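Local coordinates for DUF1425 domain-containing protein (PDB 3O0L) that is of unknown function but is probably exported as a lipoprotein and folds as an all-beta domain that pairs with a second copy of itself, at residues Phe60-Ile65 with Ala97-Cys102; Gly44-Lys49 with Cys102-Arg107; Gly20-Asp25 with Val106-Ser111; Leu56-Thr61 with Ser76-Lys81; Val70-Val75 with Leu93-Thr98. All coordinates share one frame; numbering follows the deposited sequence. Where two conformers were deposited one is given.

Contact 1: Phe60-Ile65 with Ala97-Cys102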
# COMPACT_ATOMS: atom_id res chain seq x y z
N PHE A 60 -7.27 12.17 -5.62
CA PHE A 60 -6.96 11.32 -6.77
C PHE A 60 -6.10 12.08 -7.74
O PHE A 60 -6.22 13.31 -7.86
CB PHE A 60 -8.23 10.92 -7.53
CG PHE A 60 -9.15 9.98 -6.79
CD1 PHE A 60 -8.98 8.61 -6.88
CD2 PHE A 60 -10.20 10.46 -6.06
CE1 PHE A 60 -9.81 7.76 -6.24
CE2 PHE A 60 -11.06 9.59 -5.41
CZ PHE A 60 -10.87 8.24 -5.50
N THR A 61 -5.30 11.35 -8.50
CA THR A 61 -4.58 11.88 -9.66
C THR A 61 -4.93 10.97 -10.84
O THR A 61 -5.31 9.79 -10.66
CB THR A 61 -3.07 11.91 -9.45
OG1 THR A 61 -2.64 10.60 -9.12
CG2 THR A 61 -2.69 12.83 -8.27
N TRP A 62 -4.81 11.51 -12.03
CA TRP A 62 -5.26 10.84 -13.23
C TRP A 62 -4.12 10.77 -14.25
O TRP A 62 -3.32 11.70 -14.39
CB TRP A 62 -6.39 11.65 -13.81
CG TRP A 62 -7.59 11.64 -12.97
CD1 TRP A 62 -7.92 12.52 -11.99
CD2 TRP A 62 -8.64 10.68 -13.01
NE1 TRP A 62 -9.12 12.18 -11.41
CE2 TRP A 62 -9.60 11.06 -12.04
CE3 TRP A 62 -8.89 9.56 -13.80
CZ2 TRP A 62 -10.77 10.33 -11.82
CZ3 TRP A 62 -10.06 8.82 -13.57
CH2 TRP A 62 -10.97 9.22 -12.60
N TYR A 63 -4.09 9.67 -14.99
CA TYR A 63 -3.06 9.41 -16.00
C TYR A 63 -3.67 8.95 -17.32
O TYR A 63 -4.71 8.31 -17.35
CB TYR A 63 -2.08 8.34 -15.50
CG TYR A 63 -1.51 8.69 -14.17
CD1 TYR A 63 -0.37 9.49 -14.06
CD2 TYR A 63 -2.15 8.30 -13.01
CE1 TYR A 63 0.13 9.85 -12.82
CE2 TYR A 63 -1.66 8.65 -11.78
CZ TYR A 63 -0.53 9.42 -11.68
OH TYR A 63 -0.09 9.75 -10.44
N ASP A 64 -2.99 9.29 -18.39
CA ASP A 64 -3.41 8.93 -19.74
C ASP A 64 -2.69 7.64 -20.13
O ASP A 64 -1.99 7.06 -19.29
CB ASP A 64 -3.12 10.07 -20.73
CG ASP A 64 -1.62 10.28 -21.02
OD1 ASP A 64 -0.76 9.48 -20.59
OD2 ASP A 64 -1.32 11.29 -21.70
N ILE A 65 -2.87 7.21 -21.37
CA ILE A 65 -2.31 5.92 -21.83
C ILE A 65 -0.79 5.91 -21.82
O ILE A 65 -0.21 4.86 -21.61
CB ILE A 65 -2.86 5.53 -23.24
CG1 ILE A 65 -2.62 4.04 -23.55
CG2 ILE A 65 -2.26 6.42 -24.31
CD1 ILE A 65 -3.17 3.08 -22.48
N ALA A 97 -11.51 13.04 -21.16
CA ALA A 97 -11.66 11.69 -21.75
C ALA A 97 -10.35 10.97 -22.09
O ALA A 97 -10.39 9.76 -22.38
CB ALA A 97 -12.54 11.79 -22.95
N THR A 98 -9.20 11.64 -22.07
CA THR A 98 -7.93 10.93 -22.31
C THR A 98 -7.43 10.16 -21.09
O THR A 98 -6.54 9.34 -21.24
CB THR A 98 -6.75 11.83 -22.80
OG1 THR A 98 -6.30 12.69 -21.74
CG2 THR A 98 -7.11 12.60 -24.06
N ALA A 99 -7.98 10.41 -19.90
CA ALA A 99 -7.54 9.71 -18.70
C ALA A 99 -7.95 8.25 -18.79
O ALA A 99 -9.10 7.93 -19.16
CB ALA A 99 -8.14 10.34 -17.46
N VAL A 100 -7.01 7.35 -18.52
CA VAL A 100 -7.33 5.90 -18.57
C VAL A 100 -7.25 5.27 -17.20
O VAL A 100 -7.69 4.16 -17.03
CB VAL A 100 -6.41 5.14 -19.54
CG1 VAL A 100 -6.55 5.73 -20.99
CG2 VAL A 100 -4.96 5.18 -19.06
N ARG A 101 -6.73 5.98 -16.21
CA ARG A 101 -6.37 5.36 -14.94
C ARG A 101 -6.29 6.42 -13.84
O ARG A 101 -5.91 7.53 -14.12
CB ARG A 101 -4.99 4.71 -15.16
CG ARG A 101 -4.33 4.03 -14.05
CD ARG A 101 -3.03 3.33 -14.56
NE ARG A 101 -1.87 4.17 -14.95
CZ ARG A 101 -1.02 4.77 -14.10
NH1 ARG A 101 -1.22 4.74 -12.78
NH2 ARG A 101 0.02 5.45 -14.59
N CYS A 102 -6.68 6.08 -12.61
CA CYS A 102 -6.50 6.96 -11.47
C CYS A 102 -5.64 6.30 -10.43
O CYS A 102 -5.42 5.07 -10.47
CB CYS A 102 -7.82 7.32 -10.80
SG CYS A 102 -8.54 5.99 -9.70
O HOH W 1 -1.58 4.72 -17.64
O HOH W 2 -4.75 8.27 -23.07

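Contact 2: Gly44-Lys49 with Cys102-Arg107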
# COMPACT_ATOMS: atom_id res chain seq x y z
N GLY A 44 -12.84 5.01 -4.71
CA GLY A 44 -11.86 4.68 -3.70
C GLY A 44 -12.55 4.23 -2.45
O GLY A 44 -13.71 4.59 -2.20
N THR A 45 -11.84 3.43 -1.66
CA THR A 45 -12.34 2.99 -0.38
C THR A 45 -11.21 3.22 0.64
O THR A 45 -10.07 2.82 0.39
CB THR A 45 -12.74 1.49 -0.43
OG1 THR A 45 -14.03 1.36 -1.08
CG2 THR A 45 -12.79 0.88 0.99
N ILE A 46 -11.53 3.88 1.75
CA ILE A 46 -10.57 4.13 2.82
C ILE A 46 -11.18 3.55 4.07
O ILE A 46 -12.26 3.97 4.52
CB ILE A 46 -10.29 5.62 3.02
CG1 ILE A 46 -9.80 6.25 1.71
CG2 ILE A 46 -9.20 5.84 4.05
CD1 ILE A 46 -9.80 7.83 1.75
N ILE A 47 -10.52 2.53 4.61
CA ILE A 47 -11.02 1.81 5.78
C ILE A 47 -10.07 1.97 6.93
O ILE A 47 -8.86 1.77 6.75
CB ILE A 47 -11.09 0.29 5.50
CG1 ILE A 47 -11.81 -0.01 4.19
CG2 ILE A 47 -11.78 -0.44 6.67
CD1 ILE A 47 -12.08 -1.50 3.95
N SER A 48 -10.59 2.37 8.08
CA SER A 48 -9.84 2.33 9.33
C SER A 48 -10.11 1.02 10.06
O SER A 48 -11.26 0.54 10.14
CB SER A 48 -10.18 3.50 10.25
OG SER A 48 -9.76 3.18 11.56
N LYS A 49 -9.04 0.43 10.59
CA LYS A 49 -9.13 -0.80 11.35
C LYS A 49 -8.59 -0.53 12.75
O LYS A 49 -8.00 -1.41 13.37
CB LYS A 49 -8.36 -1.91 10.65
CG LYS A 49 -8.98 -2.39 9.34
CD LYS A 49 -8.40 -3.72 8.90
CE LYS A 49 -8.57 -3.94 7.39
NZ LYS A 49 -9.98 -4.16 7.01
N CYS A 102 -6.68 6.08 -12.61
CA CYS A 102 -6.50 6.96 -11.47
C CYS A 102 -5.64 6.30 -10.43
O CYS A 102 -5.42 5.07 -10.47
CB CYS A 102 -7.82 7.32 -10.80
SG CYS A 102 -8.54 5.99 -9.70
N GLU A 103 -5.16 7.13 -9.49
CA GLU A 103 -4.46 6.68 -8.29
C GLU A 103 -5.00 7.51 -7.13
O GLU A 103 -5.20 8.73 -7.27
CB GLU A 103 -2.94 6.87 -8.44
CG GLU A 103 -2.28 6.04 -9.55
CD GLU A 103 -0.81 6.38 -9.79
OE1 GLU A 103 -0.29 7.35 -9.19
OE2 GLU A 103 -0.16 5.68 -10.61
N LEU A 104 -5.29 6.86 -6.01
CA LEU A 104 -5.75 7.53 -4.80
C LEU A 104 -4.56 7.70 -3.87
O LEU A 104 -3.86 6.72 -3.62
CB LEU A 104 -6.83 6.71 -4.10
CG LEU A 104 -7.39 7.19 -2.76
CD1 LEU A 104 -7.96 8.62 -2.89
CD2 LEU A 104 -8.44 6.23 -2.23
N TYR A 105 -4.34 8.91 -3.37
CA TYR A 105 -3.34 9.21 -2.32
C TYR A 105 -4.02 9.61 -1.03
O TYR A 105 -4.99 10.36 -1.06
CB TYR A 105 -2.43 10.35 -2.75
CG TYR A 105 -1.58 9.97 -3.93
CD1 TYR A 105 -2.04 10.10 -5.24
CD2 TYR A 105 -0.33 9.39 -3.73
CE1 TYR A 105 -1.26 9.70 -6.29
CE2 TYR A 105 0.46 9.00 -4.78
CZ TYR A 105 -0.00 9.17 -6.04
OH TYR A 105 0.82 8.76 -7.04
N VAL A 106 -3.52 9.09 0.10
CA VAL A 106 -4.02 9.38 1.41
C VAL A 106 -2.86 9.77 2.27
O VAL A 106 -1.81 9.11 2.25
CB VAL A 106 -4.75 8.17 2.03
CG1 VAL A 106 -5.06 8.38 3.50
CG2 VAL A 106 -6.03 7.81 1.24
N ARG A 107 -3.02 10.86 3.02
CA ARG A 107 -1.96 11.23 3.93
C ARG A 107 -2.50 11.40 5.33
O ARG A 107 -3.66 11.75 5.53
CB ARG A 107 -1.15 12.38 3.38
CG ARG A 107 -1.78 13.65 3.35
CD ARG A 107 -0.89 14.64 2.58
NE ARG A 107 -1.48 15.96 2.70
CZ ARG A 107 -1.06 17.05 2.06
NH1 ARG A 107 -0.01 17.05 1.22
NH2 ARG A 107 -1.71 18.17 2.28

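Contact 3: Gly20-Asp25 with Val106-Ser111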
# COMPACT_ATOMS: atom_id res chain seq x y z
N GLY A 20 4.83 5.03 19.80
CA GLY A 20 4.51 5.41 21.16
C GLY A 20 3.02 5.19 21.37
O GLY A 20 2.51 4.10 21.13
N SER A 21 2.32 6.26 21.73
CA SER A 21 0.90 6.18 22.04
C SER A 21 0.04 6.23 20.77
O SER A 21 -1.15 5.91 20.83
CB SER A 21 0.53 7.31 23.02
OG SER A 21 0.73 8.58 22.41
N PHE A 22 0.64 6.60 19.63
CA PHE A 22 -0.02 6.68 18.35
C PHE A 22 -0.12 5.33 17.63
O PHE A 22 0.90 4.67 17.37
CB PHE A 22 0.72 7.67 17.46
CG PHE A 22 0.06 7.88 16.13
CD1 PHE A 22 -1.06 8.71 16.03
CD2 PHE A 22 0.54 7.26 14.97
CE1 PHE A 22 -1.70 8.93 14.81
CE2 PHE A 22 -0.12 7.48 13.73
CZ PHE A 22 -1.23 8.31 13.66
N HIS A 23 -1.34 4.94 17.28
CA HIS A 23 -1.60 3.70 16.55
C HIS A 23 -2.62 3.97 15.43
O HIS A 23 -3.71 4.47 15.70
CB HIS A 23 -2.10 2.63 17.52
CG HIS A 23 -1.17 2.36 18.66
ND1 HIS A 23 -0.09 1.50 18.56
CD2 HIS A 23 -1.14 2.85 19.93
CE1 HIS A 23 0.56 1.48 19.71
NE2 HIS A 23 -0.06 2.29 20.56
N SER A 24 -2.27 3.71 14.18
CA SER A 24 -3.24 3.78 13.12
C SER A 24 -3.15 2.54 12.27
O SER A 24 -2.15 1.87 12.27
CB SER A 24 -3.01 5.00 12.25
OG SER A 24 -1.72 4.96 11.72
N ASP A 25 -4.21 2.25 11.54
CA ASP A 25 -4.29 1.08 10.72
C ASP A 25 -5.32 1.39 9.67
O ASP A 25 -6.51 1.46 9.98
CB ASP A 25 -4.70 -0.11 11.59
CG ASP A 25 -4.55 -1.45 10.89
OD1 ASP A 25 -4.46 -1.50 9.65
OD2 ASP A 25 -4.54 -2.48 11.61
N VAL A 106 -3.52 9.09 0.10
CA VAL A 106 -4.02 9.38 1.41
C VAL A 106 -2.86 9.77 2.27
O VAL A 106 -1.81 9.11 2.25
CB VAL A 106 -4.75 8.17 2.03
CG1 VAL A 106 -5.06 8.38 3.50
CG2 VAL A 106 -6.03 7.81 1.24
N ARG A 107 -3.02 10.86 3.02
CA ARG A 107 -1.96 11.23 3.93
C ARG A 107 -2.50 11.40 5.33
O ARG A 107 -3.66 11.75 5.53
CB ARG A 107 -1.15 12.38 3.38
CG ARG A 107 -1.78 13.65 3.35
CD ARG A 107 -0.89 14.64 2.58
NE ARG A 107 -1.48 15.96 2.70
CZ ARG A 107 -1.06 17.05 2.06
NH1 ARG A 107 -0.01 17.05 1.22
NH2 ARG A 107 -1.71 18.17 2.28
N GLU A 108 -1.65 11.07 6.30
CA GLU A 108 -1.99 11.17 7.70
C GLU A 108 -0.77 11.64 8.45
O GLU A 108 0.36 11.40 8.02
CB GLU A 108 -2.49 9.83 8.27
CG GLU A 108 -1.52 8.69 8.03
CD GLU A 108 -1.87 7.41 8.79
OE1 GLU A 108 -1.53 7.32 10.01
OE2 GLU A 108 -2.46 6.49 8.17
N ALA A 109 -1.00 12.37 9.52
CA ALA A 109 0.07 12.85 10.35
C ALA A 109 0.38 11.71 11.31
O ALA A 109 -0.53 11.08 11.80
CB ALA A 109 -0.38 14.13 11.11
N ILE A 110 1.67 11.38 11.47
CA ILE A 110 2.16 10.45 12.49
C ILE A 110 2.44 11.30 13.71
O ILE A 110 2.93 12.43 13.56
CB ILE A 110 3.53 9.82 12.12
CG1 ILE A 110 3.50 9.12 10.76
CG2 ILE A 110 4.00 8.84 13.22
CD1 ILE A 110 4.87 8.65 10.34
N SER A 111 2.16 10.80 14.90
CA SER A 111 2.45 11.57 16.12
C SER A 111 3.17 10.68 17.10
O SER A 111 3.29 9.47 16.86
CB SER A 111 1.16 12.15 16.72
OG SER A 111 0.48 11.19 17.50
O HOH W 3 -1.86 3.96 9.13

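Contact 4: Leu56-Thr61 with Ser76-Lys81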
# COMPACT_ATOMS: atom_id res chain seq x y z
N LEU A 56 -7.47 12.30 8.18
CA LEU A 56 -6.60 12.15 7.03
C LEU A 56 -7.04 13.05 5.88
O LEU A 56 -8.03 13.77 5.98
CB LEU A 56 -6.49 10.68 6.62
CG LEU A 56 -7.77 9.88 6.42
CD1 LEU A 56 -8.37 10.20 5.10
CD2 LEU A 56 -7.41 8.39 6.48
N GLN A 57 -6.21 13.09 4.85
CA GLN A 57 -6.53 13.84 3.63
C GLN A 57 -6.32 12.95 2.46
O GLN A 57 -5.48 12.03 2.51
CB GLN A 57 -5.59 15.02 3.49
CG GLN A 57 -5.69 16.01 4.60
CD GLN A 57 -5.00 17.26 4.19
OE1 GLN A 57 -3.79 17.26 3.95
NE2 GLN A 57 -5.77 18.33 4.02
N TYR A 58 -7.09 13.17 1.40
CA TYR A 58 -6.96 12.38 0.21
C TYR A 58 -7.11 13.18 -1.06
O TYR A 58 -7.69 14.28 -1.05
CB TYR A 58 -7.98 11.24 0.20
CG TYR A 58 -9.39 11.69 -0.15
CD1 TYR A 58 -10.25 12.20 0.84
CD2 TYR A 58 -9.85 11.64 -1.47
CE1 TYR A 58 -11.54 12.67 0.51
CE2 TYR A 58 -11.09 12.11 -1.81
CZ TYR A 58 -11.95 12.59 -0.81
OH TYR A 58 -13.21 13.00 -1.15
N LYS A 59 -6.58 12.63 -2.14
CA LYS A 59 -6.88 13.14 -3.49
C LYS A 59 -6.54 12.11 -4.52
O LYS A 59 -5.68 11.26 -4.31
CB LYS A 59 -6.17 14.45 -3.81
CG LYS A 59 -4.74 14.40 -4.17
CD LYS A 59 -4.41 15.72 -4.85
CE LYS A 59 -2.94 15.95 -4.97
NZ LYS A 59 -2.67 17.42 -5.18
N PHE A 60 -7.27 12.17 -5.62
CA PHE A 60 -6.96 11.32 -6.77
C PHE A 60 -6.10 12.08 -7.74
O PHE A 60 -6.22 13.31 -7.86
CB PHE A 60 -8.23 10.92 -7.53
CG PHE A 60 -9.15 9.98 -6.79
CD1 PHE A 60 -8.98 8.61 -6.88
CD2 PHE A 60 -10.20 10.46 -6.06
CE1 PHE A 60 -9.81 7.76 -6.24
CE2 PHE A 60 -11.06 9.59 -5.41
CZ PHE A 60 -10.87 8.24 -5.50
N THR A 61 -5.30 11.35 -8.50
CA THR A 61 -4.58 11.88 -9.66
C THR A 61 -4.93 10.97 -10.84
O THR A 61 -5.31 9.79 -10.66
CB THR A 61 -3.07 11.91 -9.45
OG1 THR A 61 -2.64 10.60 -9.12
CG2 THR A 61 -2.69 12.83 -8.27
N SER A 76 -7.88 19.63 -4.97
CA SER A 76 -6.83 19.66 -3.96
C SER A 76 -7.07 18.55 -2.92
O SER A 76 -8.05 17.79 -3.02
CB SER A 76 -6.93 21.00 -3.29
OG SER A 76 -8.21 21.06 -2.68
N TRP A 77 -6.23 18.51 -1.90
CA TRP A 77 -6.36 17.56 -0.79
C TRP A 77 -7.64 17.84 -0.03
O TRP A 77 -7.95 19.00 0.23
CB TRP A 77 -5.15 17.64 0.15
CG TRP A 77 -3.89 17.15 -0.49
CD1 TRP A 77 -2.97 17.91 -1.15
CD2 TRP A 77 -3.40 15.80 -0.54
NE1 TRP A 77 -1.94 17.13 -1.61
CE2 TRP A 77 -2.17 15.83 -1.23
CE3 TRP A 77 -3.88 14.57 -0.06
CZ2 TRP A 77 -1.42 14.67 -1.49
CZ3 TRP A 77 -3.10 13.43 -0.29
CH2 TRP A 77 -1.87 13.50 -0.99
N LYS A 78 -8.40 16.80 0.29
CA LYS A 78 -9.68 16.91 0.97
C LYS A 78 -9.59 16.21 2.30
O LYS A 78 -9.05 15.11 2.38
CB LYS A 78 -10.77 16.25 0.12
CG LYS A 78 -11.32 17.15 -1.03
CD LYS A 78 -11.98 16.30 -2.16
CE LYS A 78 -11.01 15.95 -3.37
NZ LYS A 78 -9.52 15.58 -3.06
N SER A 79 -10.11 16.82 3.35
CA SER A 79 -10.06 16.24 4.68
C SER A 79 -11.19 15.28 4.96
O SER A 79 -12.30 15.46 4.48
CB SER A 79 -10.08 17.32 5.76
OG SER A 79 -8.81 17.92 5.82
N LEU A 80 -10.87 14.24 5.75
CA LEU A 80 -11.83 13.29 6.30
C LEU A 80 -11.47 13.01 7.74
O LEU A 80 -10.28 12.94 8.11
CB LEU A 80 -11.76 11.91 5.60
CG LEU A 80 -12.23 11.61 4.19
CD1 LEU A 80 -11.94 10.15 3.93
CD2 LEU A 80 -13.71 11.90 4.02
N LYS A 81 -12.47 12.80 8.58
CA LYS A 81 -12.25 12.25 9.89
C LYS A 81 -12.91 10.87 9.82
O LYS A 81 -14.12 10.74 9.67
CB LYS A 81 -12.85 13.14 11.00
CG LYS A 81 -12.40 12.80 12.43
CD LYS A 81 -13.18 13.61 13.50
O HOH W 4 -9.58 14.02 -6.01

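Contact 5: Val70-Val75 with Leu93-Thr98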
# COMPACT_ATOMS: atom_id res chain seq x y z
N VAL A 70 -2.79 13.92 -16.07
CA VAL A 70 -3.82 14.66 -16.77
C VAL A 70 -4.18 15.88 -15.91
O VAL A 70 -4.42 15.75 -14.68
CB VAL A 70 -5.06 13.77 -16.98
CG1 VAL A 70 -6.15 14.51 -17.69
CG2 VAL A 70 -4.70 12.48 -17.76
N GLU A 71 -4.23 17.06 -16.53
CA GLU A 71 -4.56 18.27 -15.81
C GLU A 71 -5.89 18.10 -15.09
O GLU A 71 -6.88 17.73 -15.72
CB GLU A 71 -4.66 19.47 -16.73
CG GLU A 71 -5.14 20.74 -16.04
CD GLU A 71 -4.29 21.20 -14.87
OE1 GLU A 71 -3.06 20.99 -14.90
OE2 GLU A 71 -4.87 21.80 -13.92
N ASP A 72 -5.91 18.40 -13.79
CA ASP A 72 -7.09 18.19 -12.95
C ASP A 72 -7.42 19.49 -12.22
O ASP A 72 -7.04 19.68 -11.05
CB ASP A 72 -6.78 17.04 -11.98
CG ASP A 72 -8.03 16.40 -11.33
OD1 ASP A 72 -9.19 16.64 -11.75
OD2 ASP A 72 -7.81 15.61 -10.36
N GLU A 73 -8.06 20.43 -12.91
CA GLU A 73 -8.25 21.78 -12.36
C GLU A 73 -9.06 21.80 -11.09
O GLU A 73 -10.12 21.18 -11.03
CB GLU A 73 -8.99 22.65 -13.37
CG GLU A 73 -8.23 22.97 -14.65
CD GLU A 73 -7.14 24.00 -14.47
OE1 GLU A 73 -7.03 24.61 -13.38
OE2 GLU A 73 -6.33 24.14 -15.41
N GLY A 74 -8.63 22.58 -10.11
CA GLY A 74 -9.45 22.84 -8.94
C GLY A 74 -9.66 21.59 -8.08
O GLY A 74 -10.76 21.37 -7.56
N VAL A 75 -8.66 20.73 -8.03
CA VAL A 75 -8.75 19.50 -7.19
C VAL A 75 -7.58 19.61 -6.24
O VAL A 75 -6.45 19.73 -6.66
CB VAL A 75 -8.66 18.22 -7.98
CG1 VAL A 75 -8.44 16.99 -7.05
CG2 VAL A 75 -9.97 18.03 -8.85
N LEU A 93 -14.85 12.26 -10.70
CA LEU A 93 -15.03 12.14 -12.13
C LEU A 93 -13.73 12.52 -12.80
O LEU A 93 -13.06 13.47 -12.37
CB LEU A 93 -16.15 13.10 -12.54
CG LEU A 93 -16.66 13.03 -13.95
CD1 LEU A 93 -17.21 11.65 -14.27
CD2 LEU A 93 -17.72 14.19 -14.09
N SER A 94 -13.34 11.78 -13.82
CA SER A 94 -12.16 12.11 -14.64
C SER A 94 -12.27 13.53 -15.23
O SER A 94 -13.36 13.98 -15.59
CB SER A 94 -12.00 11.12 -15.79
OG SER A 94 -11.14 11.63 -16.79
N PRO A 95 -11.14 14.26 -15.31
CA PRO A 95 -11.19 15.61 -15.81
C PRO A 95 -11.22 15.69 -17.32
O PRO A 95 -11.64 16.67 -17.83
CB PRO A 95 -9.92 16.25 -15.24
CG PRO A 95 -8.97 15.15 -15.14
CD PRO A 95 -9.78 13.91 -14.84
N ASN A 96 -10.78 14.66 -18.04
CA ASN A 96 -11.02 14.63 -19.46
C ASN A 96 -10.95 13.21 -19.98
O ASN A 96 -10.41 12.30 -19.33
CB ASN A 96 -10.13 15.62 -20.25
CG ASN A 96 -8.71 15.17 -20.43
OD1 ASN A 96 -8.44 14.12 -21.03
ND2 ASN A 96 -7.78 16.05 -20.07
N ALA A 97 -11.51 13.04 -21.16
CA ALA A 97 -11.66 11.69 -21.75
C ALA A 97 -10.35 10.97 -22.09
O ALA A 97 -10.39 9.76 -22.38
CB ALA A 97 -12.54 11.79 -22.95
N THR A 98 -9.20 11.64 -22.07
CA THR A 98 -7.93 10.93 -22.31
C THR A 98 -7.43 10.16 -21.09
O THR A 98 -6.54 9.34 -21.24
CB THR A 98 -6.75 11.83 -22.80
OG1 THR A 98 -6.30 12.69 -21.74
CG2 THR A 98 -7.11 12.60 -24.06
O HOH W 5 -8.02 18.27 -18.53
O HOH W 6 -11.97 15.16 -10.73

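Contact 1: Phe60-Ile65 with Ala97-Cys102
The end of strand 54-63 pairs antiparallel with the start of strand 101-109, where Val100 and Arg101 both face Tyr63 in a classic beta bulge. The Phe60 ring brings CD1 to 3.9 Å from Cys102 SG, an oblique sulfur-aromatic contact. Thr61 lends its carbonyl O to a CA-H...O contact with Cys102, and its OG1 donates to Tyr63 OH. Trp62 pairs with Cys102 as a non-hydrogen-bonded pair; Cys102 CB sits over the six-membered ring, 3.9 Å from its centroid, while Ala99 CB packs near Trp62 CE3. Trp62 and Cys102 share the face that packs on strand 40-48, Trp62 against Leu40 and Ala42, Cys102 against Ala42.

Tyr63 carries the bulge. Its N donates to Arg101 O (2.9 Å, 164°), and its O takes a short bond from Val100 N at 2.8 Å and a weak one from Arg101 N. On the other face the Arg101 guanidinium, bent back at chi3 (71°), lies flat on the phenol ring, planes 2° apart and centres 4.4 Å apart; Glu103 holds its NH1 in a salt bridge. An alanine at Tyr63 would probably leave the guanidinium without its flat support and Thr61 OG1 without its acceptor. Beyond Tyr63, one water donates to Asp64 O and accepts from Arg101 NE, and a second joins Ile65 N (2.7 Å) to Thr98 O.

Contact 2: Gly44-Lys49 with Cys102-Arg107
Strands 40-48 and 101-109 run nearly the same way, their local axes 24° apart and 8.8 Å apart at closest approach, a spacing too wide for backbone pairing. They belong to the two different sheets of a beta sandwich, and the contact is face-to-face core packing close to the centre of the chain. Gly44 lies across from Leu104, with Ile46 across from Val106.

Leu104 has CG anti to its backbone N (chi1 176°), which carries CD2 to the backbone of the opposite sheet, 4.0 Å from Gly44 CA. A CB on Gly44 would clash with that methyl group, so its absence lets the leucine lie close. The same CD2 also touches Ile46 CG1, the two side chains crossing obliquely. Val28 and Ala30 of strand 22-34, Val90 of strand 87-93 and Phe60 also pack on Leu104.

Strand 101-109 is also the edge that continues into the second subunit: Tyr105, Val106 and Arg107 pair antiparallel with a strand of that chain, so its sheet extends across the interface. Ile46 and Val106 reach for each other tip to tip. Ile46 CG1 is anti to the carbonyl carbon (chi1 -56°), and its CD1 ends 3.8 Å from Val106 CG2.

Contact 3: Gly20-Asp25 with Val106-Ser111
The start of strand 22-34, in one sheet of the beta sandwich, meets the end of strand 101-109, in the other, and the C-terminal tail. The Phe22 ring is roofed by the last modelled residues: Ser111 N stands over the centre of one face, 3.8 Å above the plane, beside Ile110 CA. Ser111 OG comes within 3.3 Å of Phe22 CD1. At the ring edge, in its plane, is Glu108 OE1, 3.8 Å from Phe22 CZ, with the carboxylate turned 75° from the ring.

Ser24 OG donates to Glu108 OE1 at 2.9 Å, along the syn lone pair. A water donates both to Ser24 OG and to Glu108 OE2. Phe22 CG is anti to its backbone N (chi1 -177°), and Glu108 extends beyond CG to bring its carboxylate across.

Further out, Gln54 packs on Phe22, Ser24 and Glu108, and Val17 touches Phe22 and Ser24. Residues 106-109 form an antiparallel ladder with a strand of the second subunit, whose Ile7 packs on Glu108. The buried carboxylate thus has a hydroxyl and a water as donors, which would probably help it stay ionised, whereas Ser111 N, over the ring face, has no hydrogen-bond partner.

Contact 4: Leu56-Thr61 with Ser76-Lys81
Strands 54-63 and 78-82 form an antiparallel ladder at one side of the three-stranded sheet, with Leu56-Leu80 and Tyr58-Lys78 as hydrogen-bonded pairs. Leu56 and Leu80 satisfy each other's N and O, Leu56 N meeting Leu80 O at 2.9 Å and 169°. Tyr58 N donates to Lys78 O, and Tyr58 O accepts twice: from Lys78 N in the carbonyl plane, and from Lys78 NZ (3.0 Å) above it.

The ammonium gets there because Lys78 bends at chi3 and chi4; it also donates to Ser76 O at 2.7 Å, nearly along the C=O axis, and lies over the Tyr58 ring as a cation-pi partner. Gln57 OE1 accepts from Arg107 on the next strand.

Away from the Tyr58 ring, on the side of Gln57, the Trp77 ring lies against the extended Lys59 and makes a cation-pi contact with Arg107. An alanine at Trp77 would probably leave the aliphatic part of Lys59 unsupported and lose that contact. Lys59 CG stands over the six-membered ring, 4.0 Å from its centroid.

Contact 5: Val70-Val75 with Leu93-Thr98
Two irregular loops touch at the surface: residues 93-98, which lead toward strand 101-109, and residues 70-75, where Asp72 opens a type II beta turn to Val75.

Apolar contact links Val70 and Pro95: Val70 CG1, anti to its backbone N (chi1 180°), reaches Pro95 CG at 3.9 Å. Polar atoms also meet carbon: Val70 CG1 lies 3.3 Å from Asn96 ND2, Pro95 CG 3.4 Å from Glu71 O, and Pro95 CB 3.6 Å from Asp72 OD1. Trp62 packs against Val70, Asp72 and Pro95, joining both loops to the sandwich.

Between the two loops the hydrogen bonding is through water. One molecule donates to Glu71 O and accepts from Asn96 ND2 at 2.7 Å; another links Leu93 O with Asp72 OD1, weakly at the latter. Within 93-98, Asn96 OD1 accepts from Thr98 N (2.8 Å), an Asx turn, and from Thr98 OG1 on a lone pair. With its oxygen held twice, the Asn96 amide is probably fixed in orientation, leaving NH2 beside Val70 CG1 and the water.

In the fold
From the N terminus, contact 3 closes the longest loop, bringing the start of strand 22-34 to the chain's C-terminal end. Contact 2 follows, joining strand 40-48 of the five-stranded sheet to strand 101-109 of the other; it shares Val106 and Arg107 with contact 3, and both touch the second subunit. Contacts 4 and 1 start from overlapping parts of strand 54-63 and tie it to its neighbours 78-82 and 101-109. Contact 5 joins the loops at one end of the sandwich: it crosses contact 4 along the chain and meets contact 1 around Trp62, about 30 Å from contact 3, centre to centre. Contacts 1, 4 and 5 are all nested within the loops of contacts 2 and 3.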